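Local structure of glucosidase (Croceicoccus marinus, 5Z3K) at residues R62-D67 and I109-P114; A90-V95 and R135-G140; A115-A120 and H164-P169; V149-F154 and L221-W226; G155-F160 and C196-L201. The protein is a family 39 glycoside hydrolase, a beta-glucosidase that probably cleaves O-glycosidic bonds to release glucose. One frame throughout, in Å; residues are numbered along the deposited sequence.

In the fold
Contacts 1, 3 and 5 lie in loops at the C-terminal strand ends of the eight-stranded parallel barrel, contact 4 inside it, and contact 2 between two helices on its outer side. Contact 4 is the most central: a glutamate and a serine meet across intervening strand 191-197. Contacts 1 and 5 are also buried, but they tie loops to each other or to a strand end, with side chains gripping backbone atoms. Contact 3 is partly exposed and relies on one main-chain bond and proline packing; it touches contact 1 through S111 and N116. Contacts 4 and 5 share the sheet, where S225 bonds V197. Contact 2, also buried, pairs side chain with side chain, as contact 4 does.

Contact 1: R62-D67 and I109-P114; sequences RLDTID and IASEIP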
# COMPACT_ATOMS: atom_id res chain seq x y z
N ARG A 62 18.32 -4.71 3.19
CA ARG A 62 18.71 -3.45 3.80
C ARG A 62 20.15 -3.10 3.43
O ARG A 62 21.00 -3.98 3.26
CB ARG A 62 18.58 -3.52 5.32
CG ARG A 62 17.18 -3.85 5.80
CD ARG A 62 16.23 -2.71 5.55
NE ARG A 62 14.90 -3.08 6.03
CZ ARG A 62 14.52 -3.04 7.31
NH1 ARG A 62 15.35 -2.63 8.26
NH2 ARG A 62 13.28 -3.41 7.62
N LEU A 63 20.41 -1.80 3.28
CA LEU A 63 21.77 -1.30 3.11
C LEU A 63 22.22 -0.85 4.50
O LEU A 63 22.05 0.31 4.87
CB LEU A 63 21.83 -0.17 2.09
CG LEU A 63 23.23 0.44 1.95
CD1 LEU A 63 24.23 -0.66 1.63
CD2 LEU A 63 23.28 1.55 0.91
N ASP A 64 22.75 -1.79 5.28
CA ASP A 64 23.12 -1.46 6.65
C ASP A 64 24.35 -0.55 6.64
O ASP A 64 25.18 -0.59 5.74
CB ASP A 64 23.39 -2.73 7.47
CG ASP A 64 23.12 -2.52 8.96
OD1 ASP A 64 22.57 -1.47 9.34
OD2 ASP A 64 23.45 -3.42 9.77
N THR A 65 24.41 0.32 7.65
CA THR A 65 25.46 1.33 7.73
C THR A 65 26.63 0.88 8.59
O THR A 65 27.58 1.65 8.77
CB THR A 65 24.89 2.65 8.27
OG1 THR A 65 24.08 2.39 9.42
CG2 THR A 65 24.03 3.32 7.20
N ILE A 66 26.57 -0.31 9.16
CA ILE A 66 27.73 -0.99 9.72
C ILE A 66 27.85 -2.33 9.01
O ILE A 66 26.99 -2.73 8.23
CB ILE A 66 27.62 -1.16 11.25
CG1 ILE A 66 26.40 -2.04 11.58
CG2 ILE A 66 27.55 0.20 11.95
CD1 ILE A 66 26.13 -2.18 13.06
N ASP A 67 28.95 -3.04 9.29
CA ASP A 67 29.12 -4.37 8.72
C ASP A 67 28.06 -5.31 9.28
O ASP A 67 27.75 -5.28 10.47
CB ASP A 67 30.52 -4.92 9.03
CG ASP A 67 31.63 -4.19 8.28
OD1 ASP A 67 31.36 -3.16 7.63
OD2 ASP A 67 32.80 -4.65 8.34
N ILE A 109 15.70 2.26 0.66
CA ILE A 109 17.09 2.33 1.11
C ILE A 109 17.09 2.63 2.61
O ILE A 109 16.78 3.75 3.02
CB ILE A 109 17.86 3.41 0.33
CG1 ILE A 109 17.80 3.11 -1.18
CG2 ILE A 109 19.31 3.54 0.83
CD1 ILE A 109 18.25 4.24 -2.07
N ALA A 110 17.47 1.65 3.42
CA ALA A 110 17.44 1.82 4.88
C ALA A 110 18.43 0.88 5.53
O ALA A 110 18.79 -0.17 4.98
CB ALA A 110 16.04 1.56 5.44
N SER A 111 18.86 1.25 6.75
CA SER A 111 19.75 0.40 7.52
C SER A 111 18.96 -0.77 8.12
O SER A 111 17.76 -0.93 7.88
CB SER A 111 20.45 1.20 8.63
OG SER A 111 19.54 1.49 9.68
N GLU A 112 19.65 -1.60 8.91
CA GLU A 112 19.05 -2.77 9.54
C GLU A 112 18.29 -2.36 10.81
O GLU A 112 18.62 -2.75 11.94
CB GLU A 112 20.11 -3.82 9.83
CG GLU A 112 19.57 -5.13 10.33
CD GLU A 112 18.36 -5.61 9.54
OE1 GLU A 112 17.28 -5.75 10.14
OE2 GLU A 112 18.51 -5.83 8.32
N ILE A 113 17.26 -1.55 10.61
CA ILE A 113 16.33 -1.19 11.69
C ILE A 113 15.58 -2.44 12.13
O ILE A 113 14.98 -3.13 11.28
CB ILE A 113 15.36 -0.11 11.21
CG1 ILE A 113 16.11 1.16 10.83
CG2 ILE A 113 14.26 0.12 12.25
CD1 ILE A 113 15.41 2.02 9.77
N PRO A 114 15.50 -2.74 13.45
CA PRO A 114 15.97 -1.91 14.57
C PRO A 114 17.36 -2.22 15.11
O PRO A 114 17.78 -1.54 16.04
CB PRO A 114 14.93 -2.20 15.65
CG PRO A 114 14.65 -3.65 15.46
CD PRO A 114 14.71 -3.88 13.95
O HOH W 1 12.43 -3.06 10.28
O HOH W 2 17.90 -0.82 1.61
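With chi1 at -58°, R62 sets CG beside its own backbone N, 3.5 Å from E112 OE2, and the bend at chi2 brings CD to 3.3 Å from S111 O. Beyond them NH1 donates twice, at 3.0 Å to S111 O and at 3.1 Å to I113 O. The second acceptor lies in the guanidinium plane and uses a lone pair. A water links NH2 to I113 O as well. Arginine suits this place because its reach and several N-H groups can serve the carbonyls of an irregular loop. An alanine here would probably leave S111 O and I113 O without their NH1 donor, and the loop freer to shift. E112 OE1 stands 4.1 Å from R62 NH1, well out of the guanidinium plane; no N-H points at it, and any attraction is probably electrostatic; OE1 bonds H311. D64 OD1 accepts E112 N at 3.0 Å from above the carboxylate plane and also receives N116 ND2. Both loops follow neighbouring barrel strands, 53-55 and 104-109. L63 joins them through a weak bond from its N to A110 O, and its side chain packs on Y126, V129 and V130 of helix 123-138.

Contact 2: A90-V95 and R135-G140; sequences ATDTWV and RHYVCG
Y137 of helix 123-138 reaches T91, D92 and V95 of helix 89-100, and each part of it finds a different neighbour. Its CB packs on V149. Along the ring, CD1 lies near both methyls of V95, and CE1 comes to 3.8 Å from V95 CG2 and to 3.2 Å from D92 OD1. CZ lies 3.7 Å from T91 CG2, and at the tip OH is 3.1 Å from that same methyl. OH also gives a weak hydrogen bond to D92 OD1 at 2.8 Å. Tyrosine therefore suits a place that is apolar along much of the ring and polar toward its end. One ring face is covered by H136 CD2, which sits 3.3 Å above the plane over its centre.

H136 supplies the stronger link. A chi1 of 176° sets its CG anti to the backbone N; from the ring beyond it, NE2 donates to D92 OD1 at 2.8 Å, in the ring plane and on the syn lone pair of the oxygen. The carboxylate is nearly coplanar with the imidazole. Since ND1 bonds W141 O, both nitrogens appear to be donors, which is consistent with a charged ring balanced by the aspartate. An alanine in place of D92 would probably leave H136 NE2 and Y137 OH without their shared acceptor.

F88 stacks on H136, and T91 OG1 bonds S61 OG. Both helices lie on the outside of the barrel, where T91 and V95 rest on F107 and I105 of strand 104-109.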
# COMPACT_ATOMS: atom_id res chain seq x y z
N ALA A 90 19.42 -12.80 -2.13
CA ALA A 90 18.04 -12.91 -1.67
C ALA A 90 17.19 -11.81 -2.27
O ALA A 90 16.04 -12.04 -2.67
CB ALA A 90 17.98 -12.88 -0.14
N THR A 91 17.75 -10.60 -2.35
CA THR A 91 17.02 -9.49 -2.94
C THR A 91 16.73 -9.75 -4.42
O THR A 91 15.63 -9.46 -4.91
CB THR A 91 17.80 -8.19 -2.75
OG1 THR A 91 18.10 -8.00 -1.37
CG2 THR A 91 16.97 -6.99 -3.24
N ASP A 92 17.69 -10.34 -5.13
CA ASP A 92 17.46 -10.74 -6.52
C ASP A 92 16.25 -11.66 -6.62
O ASP A 92 15.46 -11.56 -7.56
CB ASP A 92 18.68 -11.47 -7.09
CG ASP A 92 19.81 -10.53 -7.46
OD1 ASP A 92 19.65 -9.30 -7.39
OD2 ASP A 92 20.89 -11.06 -7.82
N THR A 93 16.13 -12.60 -5.68
CA THR A 93 15.03 -13.55 -5.73
C THR A 93 13.69 -12.85 -5.56
O THR A 93 12.75 -13.09 -6.33
CB THR A 93 15.25 -14.62 -4.66
OG1 THR A 93 16.44 -15.34 -5.00
CG2 THR A 93 14.09 -15.60 -4.59
N TRP A 94 13.60 -11.94 -4.59
CA TRP A 94 12.35 -11.24 -4.36
C TRP A 94 12.03 -10.27 -5.49
O TRP A 94 10.86 -10.10 -5.86
CB TRP A 94 12.41 -10.53 -3.01
CG TRP A 94 12.31 -11.49 -1.84
CD1 TRP A 94 11.40 -12.50 -1.69
CD2 TRP A 94 13.13 -11.52 -0.66
NE1 TRP A 94 11.61 -13.15 -0.50
CE2 TRP A 94 12.66 -12.57 0.15
CE3 TRP A 94 14.22 -10.76 -0.22
CZ2 TRP A 94 13.25 -12.89 1.39
CZ3 TRP A 94 14.81 -11.08 1.01
CH2 TRP A 94 14.32 -12.14 1.80
N VAL A 95 13.06 -9.63 -6.06
CA VAL A 95 12.83 -8.76 -7.21
C VAL A 95 12.31 -9.57 -8.38
O VAL A 95 11.35 -9.17 -9.06
CB VAL A 95 14.13 -8.01 -7.56
CG1 VAL A 95 14.07 -7.41 -8.97
CG2 VAL A 95 14.41 -6.93 -6.52
N ARG A 135 22.32 0.44 -10.27
CA ARG A 135 22.75 -0.08 -11.56
C ARG A 135 22.53 -1.58 -11.66
O ARG A 135 22.26 -2.11 -12.74
CB ARG A 135 24.23 0.24 -11.79
CG ARG A 135 24.48 1.69 -12.16
CD ARG A 135 25.95 1.95 -12.50
NE ARG A 135 26.15 3.38 -12.75
CZ ARG A 135 25.73 4.01 -13.84
NH1 ARG A 135 25.11 3.34 -14.81
NH2 ARG A 135 25.92 5.32 -13.97
N HIS A 136 22.65 -2.29 -10.54
CA HIS A 136 22.37 -3.73 -10.55
C HIS A 136 20.91 -4.01 -10.87
O HIS A 136 20.60 -4.96 -11.60
CB HIS A 136 22.76 -4.34 -9.21
CG HIS A 136 22.42 -5.79 -9.08
ND1 HIS A 136 23.17 -6.79 -9.66
CD2 HIS A 136 21.41 -6.40 -8.43
CE1 HIS A 136 22.64 -7.96 -9.38
NE2 HIS A 136 21.56 -7.75 -8.63
N TYR A 137 19.99 -3.19 -10.37
CA TYR A 137 18.57 -3.47 -10.58
C TYR A 137 17.96 -2.72 -11.75
O TYR A 137 16.82 -3.01 -12.11
CB TYR A 137 17.78 -3.19 -9.29
CG TYR A 137 18.09 -4.26 -8.26
CD1 TYR A 137 17.73 -5.58 -8.49
CD2 TYR A 137 18.81 -3.96 -7.11
CE1 TYR A 137 18.03 -6.58 -7.59
CE2 TYR A 137 19.12 -4.96 -6.19
CZ TYR A 137 18.73 -6.26 -6.43
OH TYR A 137 19.06 -7.27 -5.54
N VAL A 138 18.69 -1.79 -12.37
CA VAL A 138 18.17 -0.99 -13.47
C VAL A 138 18.93 -1.22 -14.77
O VAL A 138 18.33 -1.28 -15.85
CB VAL A 138 18.14 0.51 -13.12
CG1 VAL A 138 17.70 1.34 -14.32
CG2 VAL A 138 17.21 0.76 -11.92
N CYS A 139 20.26 -1.37 -14.70
CA CYS A 139 21.10 -1.46 -15.89
C CYS A 139 21.81 -2.81 -16.04
O CYS A 139 22.76 -2.91 -16.82
CB CYS A 139 22.15 -0.33 -15.89
SG CYS A 139 21.42 1.30 -15.67
N GLY A 140 21.39 -3.84 -15.32
CA GLY A 140 22.02 -5.14 -15.44
C GLY A 140 23.40 -5.29 -14.83
O GLY A 140 24.04 -6.32 -15.04

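Contact 3: A115-A120 and H164-P169; sequences ANKQPA and HFSGTP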
# COMPACT_ATOMS: atom_id res chain seq x y z
N ALA A 115 18.05 -3.23 14.59
CA ALA A 115 19.34 -3.58 15.17
C ALA A 115 20.31 -2.41 15.08
O ALA A 115 21.06 -2.14 16.02
CB ALA A 115 19.91 -4.82 14.49
N ASN A 116 20.27 -1.67 13.97
CA ASN A 116 21.18 -0.55 13.76
C ASN A 116 20.47 0.57 13.02
O ASN A 116 19.90 0.34 11.95
CB ASN A 116 22.40 -0.97 12.95
CG ASN A 116 23.23 0.23 12.54
OD1 ASN A 116 23.62 1.02 13.39
ND2 ASN A 116 23.47 0.39 11.24
N LYS A 117 20.53 1.79 13.58
CA LYS A 117 19.96 2.96 12.91
C LYS A 117 20.99 4.07 12.75
O LYS A 117 20.60 5.24 12.53
CB LYS A 117 18.72 3.48 13.64
CG LYS A 117 18.88 3.68 15.12
CD LYS A 117 18.33 2.47 15.87
CE LYS A 117 18.14 2.77 17.35
NZ LYS A 117 17.82 1.50 18.05
N GLN A 118 22.28 3.75 12.80
CA GLN A 118 23.30 4.79 12.72
C GLN A 118 23.34 5.38 11.31
O GLN A 118 23.06 4.70 10.33
CB GLN A 118 24.67 4.22 13.08
CG GLN A 118 24.78 3.74 14.51
CD GLN A 118 26.14 3.13 14.80
OE1 GLN A 118 27.14 3.53 14.22
NE2 GLN A 118 26.17 2.14 15.68
N PRO A 119 23.71 6.66 11.19
CA PRO A 119 23.92 7.24 9.86
C PRO A 119 25.18 6.67 9.21
O PRO A 119 25.98 5.96 9.83
CB PRO A 119 24.06 8.74 10.15
CG PRO A 119 24.60 8.78 11.56
CD PRO A 119 24.01 7.61 12.28
N ALA A 120 25.35 7.01 7.93
CA ALA A 120 26.54 6.58 7.20
C ALA A 120 27.80 7.24 7.75
O ALA A 120 27.82 8.44 8.03
CB ALA A 120 26.40 6.93 5.71
N HIS A 164 14.27 4.50 14.51
CA HIS A 164 14.63 4.13 13.15
C HIS A 164 15.81 4.90 12.58
O HIS A 164 16.43 4.43 11.62
CB HIS A 164 13.44 4.32 12.19
CG HIS A 164 12.37 3.30 12.36
ND1 HIS A 164 11.72 2.72 11.29
CD2 HIS A 164 11.82 2.76 13.47
CE1 HIS A 164 10.82 1.86 11.74
NE2 HIS A 164 10.86 1.86 13.06
N PHE A 165 16.14 6.07 13.14
CA PHE A 165 17.29 6.84 12.70
C PHE A 165 17.88 7.56 13.90
O PHE A 165 17.18 8.37 14.53
CB PHE A 165 16.90 7.85 11.61
CG PHE A 165 18.06 8.54 10.98
CD1 PHE A 165 18.85 7.87 10.05
CD2 PHE A 165 18.37 9.85 11.31
CE1 PHE A 165 19.93 8.50 9.47
CE2 PHE A 165 19.45 10.49 10.72
CZ PHE A 165 20.23 9.81 9.80
N SER A 166 19.15 7.28 14.22
CA SER A 166 19.80 7.90 15.37
C SER A 166 20.80 8.99 14.97
O SER A 166 21.51 9.51 15.84
CB SER A 166 20.50 6.84 16.21
OG SER A 166 21.42 6.10 15.43
N GLY A 167 20.87 9.35 13.70
CA GLY A 167 21.68 10.47 13.28
C GLY A 167 20.94 11.78 13.48
O GLY A 167 19.81 11.82 13.96
N THR A 168 21.58 12.87 13.08
CA THR A 168 20.90 14.16 13.11
C THR A 168 20.10 14.36 11.83
O THR A 168 20.31 13.66 10.84
CB THR A 168 21.91 15.30 13.25
OG1 THR A 168 22.71 15.38 12.06
CG2 THR A 168 22.78 15.10 14.48
N PRO A 169 19.17 15.31 11.82
CA PRO A 169 18.48 15.62 10.56
C PRO A 169 19.43 15.99 9.44
O PRO A 169 19.26 15.49 8.31
CB PRO A 169 17.54 16.77 10.94
CG PRO A 169 17.23 16.50 12.39
CD PRO A 169 18.51 15.96 12.98
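K117 and S166 make the central link: S166 N donates to K117 O at 3.0 Å. The N-H points almost straight at the oxygen (177°), although the donor stands well above the carbonyl plane. S166 OG lies 3.1 Å from K117 O, at best a weak bond. The lysine contributes mainly its root. CB meets H164 O at 3.2 Å, and CG, held between the backbone N and the carbonyl carbon (chi1 50°), rests 3.5 Å from S166 OG; the rest of the chain then leads away. A serine is small enough to fit beside this methylene, and its hydroxyl lies close to the carbonyl.

P119 completes the first shell. Its CB touches F165 CZ at 4.0 Å, and its CG lies 3.8 Å from G167 CA. Glycine suits G167, because a CB there would collide with both P119 CG and F165 CZ. G167 N also lies over one face of the F165 ring, toward its rim.

Further out, an Asx turn shapes the 115-120 loop, with N116 OD1 accepting Q118 N at 3.1 Å. N116 ND2 in turn bonds T65 OG1. F165 meets F172 edge-to-face and packs on M175, while T168 N-caps helix 169-186.

Chemically, the join depends on one main-chain bond supported by rigid, small or apolar groups. Its alignment is probably set largely by backbone shape, with the turn at N116 and the glycine helping to fix it.

Contact 4: V149-F154 and L221-W226; sequences VSHWEF and LDFLSW
F223 turns its ring edge to E153, whose CA lies near the ring plane, 3.9 Å from CZ, with CB in plane beside it. F223 CZ also comes to 3.4 Å from W152 O. On the H151 side, F223 CE2 sits at the edge of the imidazole, 4.0 Å from H151 CD2, with the two planes at 37°, an oblique meeting. Another part of the imidazole edge faces S150 OG, which shares a 2.7 Å hydrogen bond with H151 ND1. V149 CG1 lies over one face of the W152 indole. Phenylalanine suits this position: chi1 of 59° sets CG between the backbone N and the carbonyl carbon, and the flat ring beyond it reaches H151, W152 O and E153.

The axes of strands 151-154 and 223-226 come within 8.7 Å, with strand 191-197 between them in the barrel order. The extended E153 side chain spans this distance, bringing OE1 to S225 OG, which donates at 2.7 Å to the anti lone pair.

The carboxylate is buried, yet well supplied with partners. OE1 also bonds S263 OG, while OE2 forms a salt bridge with R55 and a hydrogen bond with T108. S225 OG in addition receives a weak bond from C196 N. A polar network spanning several strands thus lies inside the barrel, beside the F223 ring, and the several bonds to both oxygens would probably fix the rotation of the E153 carboxylate.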
# COMPACT_ATOMS: atom_id res chain seq x y z
N VAL A 149 13.34 -1.76 -11.08
CA VAL A 149 12.95 -0.94 -9.94
C VAL A 149 12.72 0.48 -10.43
O VAL A 149 13.68 1.18 -10.77
CB VAL A 149 14.01 -0.97 -8.82
CG1 VAL A 149 13.57 -0.10 -7.66
CG2 VAL A 149 14.23 -2.38 -8.37
N SER A 150 11.46 0.92 -10.43
CA SER A 150 11.11 2.24 -10.93
C SER A 150 11.15 3.33 -9.87
O SER A 150 11.27 4.51 -10.21
CB SER A 150 9.71 2.20 -11.56
OG SER A 150 8.74 1.90 -10.57
N HIS A 151 11.04 2.96 -8.60
CA HIS A 151 10.91 3.91 -7.51
C HIS A 151 11.93 3.58 -6.43
O HIS A 151 12.06 2.42 -6.03
CB HIS A 151 9.50 3.87 -6.92
CG HIS A 151 8.48 4.55 -7.77
ND1 HIS A 151 8.09 4.06 -9.00
CD2 HIS A 151 7.76 5.68 -7.58
CE1 HIS A 151 7.18 4.86 -9.53
NE2 HIS A 151 6.96 5.85 -8.68
N TRP A 152 12.65 4.60 -5.96
CA TRP A 152 13.69 4.45 -4.95
C TRP A 152 13.36 5.36 -3.78
O TRP A 152 13.31 6.59 -3.94
CB TRP A 152 15.07 4.73 -5.54
CG TRP A 152 15.45 3.70 -6.57
CD1 TRP A 152 15.10 3.70 -7.90
CD2 TRP A 152 16.21 2.51 -6.36
NE1 TRP A 152 15.62 2.58 -8.52
CE2 TRP A 152 16.30 1.84 -7.60
CE3 TRP A 152 16.83 1.95 -5.24
CZ2 TRP A 152 16.99 0.64 -7.75
CZ3 TRP A 152 17.52 0.75 -5.39
CH2 TRP A 152 17.59 0.11 -6.64
N GLU A 153 13.12 4.77 -2.62
CA GLU A 153 12.74 5.50 -1.42
C GLU A 153 13.91 5.54 -0.46
O GLU A 153 14.51 4.50 -0.15
CB GLU A 153 11.53 4.85 -0.73
CG GLU A 153 11.04 5.59 0.53
CD GLU A 153 9.87 4.89 1.20
OE1 GLU A 153 8.99 5.58 1.77
OE2 GLU A 153 9.84 3.65 1.16
N PHE A 154 14.21 6.72 0.06
CA PHE A 154 15.17 6.86 1.14
C PHE A 154 14.45 7.18 2.43
O PHE A 154 13.82 8.23 2.55
CB PHE A 154 16.22 7.94 0.86
CG PHE A 154 17.23 8.05 1.97
CD1 PHE A 154 18.35 7.23 1.99
CD2 PHE A 154 17.04 8.94 3.03
CE1 PHE A 154 19.27 7.29 3.04
CE2 PHE A 154 17.96 9.02 4.07
CZ PHE A 154 19.07 8.18 4.08
N LEU A 221 12.93 15.44 -5.66
CA LEU A 221 11.94 14.82 -4.77
C LEU A 221 10.74 14.47 -5.65
O LEU A 221 9.82 15.27 -5.82
CB LEU A 221 11.54 15.75 -3.62
CG LEU A 221 10.56 15.21 -2.58
CD1 LEU A 221 11.26 14.30 -1.55
CD2 LEU A 221 9.81 16.35 -1.88
N ASP A 222 10.79 13.28 -6.25
CA ASP A 222 9.71 12.85 -7.13
C ASP A 222 8.46 12.47 -6.34
O ASP A 222 7.34 12.60 -6.85
CB ASP A 222 10.19 11.70 -8.01
CG ASP A 222 11.35 12.11 -8.91
OD1 ASP A 222 11.19 13.10 -9.65
OD2 ASP A 222 12.41 11.47 -8.88
N PHE A 223 8.62 12.02 -5.10
CA PHE A 223 7.48 11.70 -4.27
C PHE A 223 7.82 11.97 -2.81
O PHE A 223 8.97 11.84 -2.40
CB PHE A 223 7.01 10.24 -4.44
CG PHE A 223 8.06 9.21 -4.11
CD1 PHE A 223 8.23 8.75 -2.80
CD2 PHE A 223 8.86 8.68 -5.10
CE1 PHE A 223 9.19 7.78 -2.50
CE2 PHE A 223 9.83 7.71 -4.80
CZ PHE A 223 9.99 7.26 -3.50
N LEU A 224 6.82 12.39 -2.05
CA LEU A 224 6.93 12.53 -0.61
C LEU A 224 6.20 11.34 0.01
O LEU A 224 5.00 11.16 -0.22
CB LEU A 224 6.33 13.86 -0.15
CG LEU A 224 6.57 14.43 1.26
CD1 LEU A 224 5.78 13.65 2.33
CD2 LEU A 224 8.06 14.52 1.61
N SER A 225 6.92 10.52 0.75
CA SER A 225 6.33 9.30 1.29
C SER A 225 6.03 9.46 2.79
O SER A 225 6.74 10.17 3.51
CB SER A 225 7.25 8.10 1.03
OG SER A 225 8.46 8.23 1.75
N TRP A 226 4.94 8.83 3.23
CA TRP A 226 4.42 9.00 4.58
C TRP A 226 3.56 7.78 4.92
O TRP A 226 3.27 6.95 4.05
CB TRP A 226 3.60 10.29 4.70
CG TRP A 226 2.54 10.42 3.64
CD1 TRP A 226 2.73 10.78 2.34
CD2 TRP A 226 1.13 10.17 3.79
NE1 TRP A 226 1.53 10.77 1.67
CE2 TRP A 226 0.53 10.39 2.53
CE3 TRP A 226 0.32 9.77 4.86
CZ2 TRP A 226 -0.85 10.25 2.32
CZ3 TRP A 226 -1.05 9.62 4.64
CH2 TRP A 226 -1.61 9.86 3.37

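Contact 5: G155-F160 and C196-L201; sequences GDQPDF and CVAFPL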
# COMPACT_ATOMS: atom_id res chain seq x y z
N GLY A 155 14.58 6.30 3.42
CA GLY A 155 14.06 6.57 4.74
C GLY A 155 12.97 5.62 5.21
O GLY A 155 12.25 5.03 4.40
N ASP A 156 12.84 5.49 6.53
CA ASP A 156 11.69 4.80 7.11
C ASP A 156 11.49 5.37 8.51
O ASP A 156 12.27 5.07 9.41
CB ASP A 156 11.90 3.29 7.15
CG ASP A 156 10.65 2.55 7.61
OD1 ASP A 156 10.48 2.40 8.83
OD2 ASP A 156 9.84 2.13 6.75
N GLN A 157 10.44 6.19 8.68
CA GLN A 157 10.06 6.74 9.98
C GLN A 157 11.23 7.39 10.74
O GLN A 157 11.47 7.05 11.90
CB GLN A 157 9.41 5.67 10.83
CG GLN A 157 8.67 4.64 10.01
CD GLN A 157 7.87 3.64 10.82
OE1 GLN A 157 7.19 3.99 11.78
NE2 GLN A 157 7.92 2.37 10.41
N PRO A 158 11.95 8.32 10.12
CA PRO A 158 13.02 9.01 10.87
C PRO A 158 12.50 9.83 12.04
O PRO A 158 13.27 10.12 12.96
CB PRO A 158 13.68 9.91 9.82
CG PRO A 158 12.57 10.17 8.83
CD PRO A 158 11.84 8.85 8.75
N ASP A 159 11.22 10.21 12.03
CA ASP A 159 10.62 10.98 13.12
C ASP A 159 10.01 10.09 14.20
O ASP A 159 9.38 10.61 15.13
CB ASP A 159 9.55 11.93 12.57
CG ASP A 159 8.54 11.24 11.66
OD1 ASP A 159 8.87 10.18 11.07
OD2 ASP A 159 7.40 11.75 11.54
N PHE A 160 10.17 8.77 14.10
CA PHE A 160 9.63 7.84 15.09
C PHE A 160 10.62 7.73 16.25
O PHE A 160 11.28 6.71 16.47
CB PHE A 160 9.37 6.48 14.45
CG PHE A 160 8.46 5.60 15.25
CD1 PHE A 160 7.09 5.79 15.23
CD2 PHE A 160 8.96 4.55 15.99
CE1 PHE A 160 6.25 4.98 15.95
CE2 PHE A 160 8.13 3.73 16.71
CZ PHE A 160 6.77 3.95 16.70
N CYS A 196 9.45 8.94 4.26
CA CYS A 196 8.56 8.03 4.98
C CYS A 196 8.23 8.59 6.36
O CYS A 196 8.55 7.99 7.38
CB CYS A 196 9.16 6.62 5.09
SG CYS A 196 7.96 5.40 5.72
N VAL A 197 7.56 9.75 6.36
CA VAL A 197 7.12 10.40 7.59
C VAL A 197 6.20 9.48 8.38
O VAL A 197 5.16 9.04 7.87
CB VAL A 197 6.42 11.72 7.26
CG1 VAL A 197 6.03 12.46 8.54
CG2 VAL A 197 7.29 12.59 6.36
N ALA A 198 6.55 9.22 9.64
CA ALA A 198 5.70 8.39 10.49
C ALA A 198 4.53 9.16 11.07
O ALA A 198 3.46 8.58 11.29
CB ALA A 198 6.52 7.78 11.63
N PHE A 199 4.72 10.45 11.35
CA PHE A 199 3.72 11.29 12.02
C PHE A 199 3.35 12.46 11.11
O PHE A 199 3.73 13.61 11.38
CB PHE A 199 4.25 11.77 13.37
CG PHE A 199 4.71 10.66 14.28
CD1 PHE A 199 4.03 9.45 14.33
CD2 PHE A 199 5.82 10.82 15.08
CE1 PHE A 199 4.45 8.43 15.16
CE2 PHE A 199 6.24 9.81 15.92
CZ PHE A 199 5.56 8.61 15.96
N PRO A 200 2.58 12.21 10.04
CA PRO A 200 2.43 13.23 8.98
C PRO A 200 1.63 14.46 9.38
O PRO A 200 1.64 15.44 8.62
CB PRO A 200 1.72 12.48 7.85
CG PRO A 200 1.02 11.35 8.54
CD PRO A 200 1.92 10.94 9.67
N LEU A 201 0.92 14.46 10.51
CA LEU A 201 0.28 15.68 10.99
C LEU A 201 1.09 16.37 12.08
O LEU A 201 0.56 17.20 12.81
CB LEU A 201 -1.14 15.39 11.50
CG LEU A 201 -2.14 14.78 10.51
CD1 LEU A 201 -3.52 14.61 11.16
CD2 LEU A 201 -2.24 15.60 9.23
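The type I turn from Q157 to F160, in the loop that follows barrel strand 151-154, closes against A198 and F199, just past the end of strand 191-197. D159 does most of the gripping. Its CG stands between the backbone N and the carbonyl carbon (chi1 51°), and its two oxygens take successive backbone N-H groups. OD1 accepts A198 N at 2.9 Å on the syn lone pair; OD2 accepts F199 N at 3.0 Å, also on the syn side but 28° out of the carboxylate plane. An aspartate is short enough to do this without leaving the turn, which is closed by F160 N bonding Q157 O.

At the start of the turn, Q157 N donates to C196 O at 2.9 Å, and Q157 CB meets A198 CB at 3.7 Å. Alanine suits that spot, its methyl packing also on D159 OD1. At the far end F160 CD1 comes to 3.3 Å from F199 CZ, the rings meeting rim to rim. At the phi/psi of G155 a CB would jam against the preceding carbonyl O, and G155 O lies 3.5 Å from C196 CB.

D156 holds Q157 NE2 through OD1, while OD2 forms a salt bridge with R55 and a hydrogen bond with Y264 OH. The turn therefore relies on a carboxylate to serve backbone N-H groups of a chain leaving its strand, with D156 carrying the polar network toward the barrel interior.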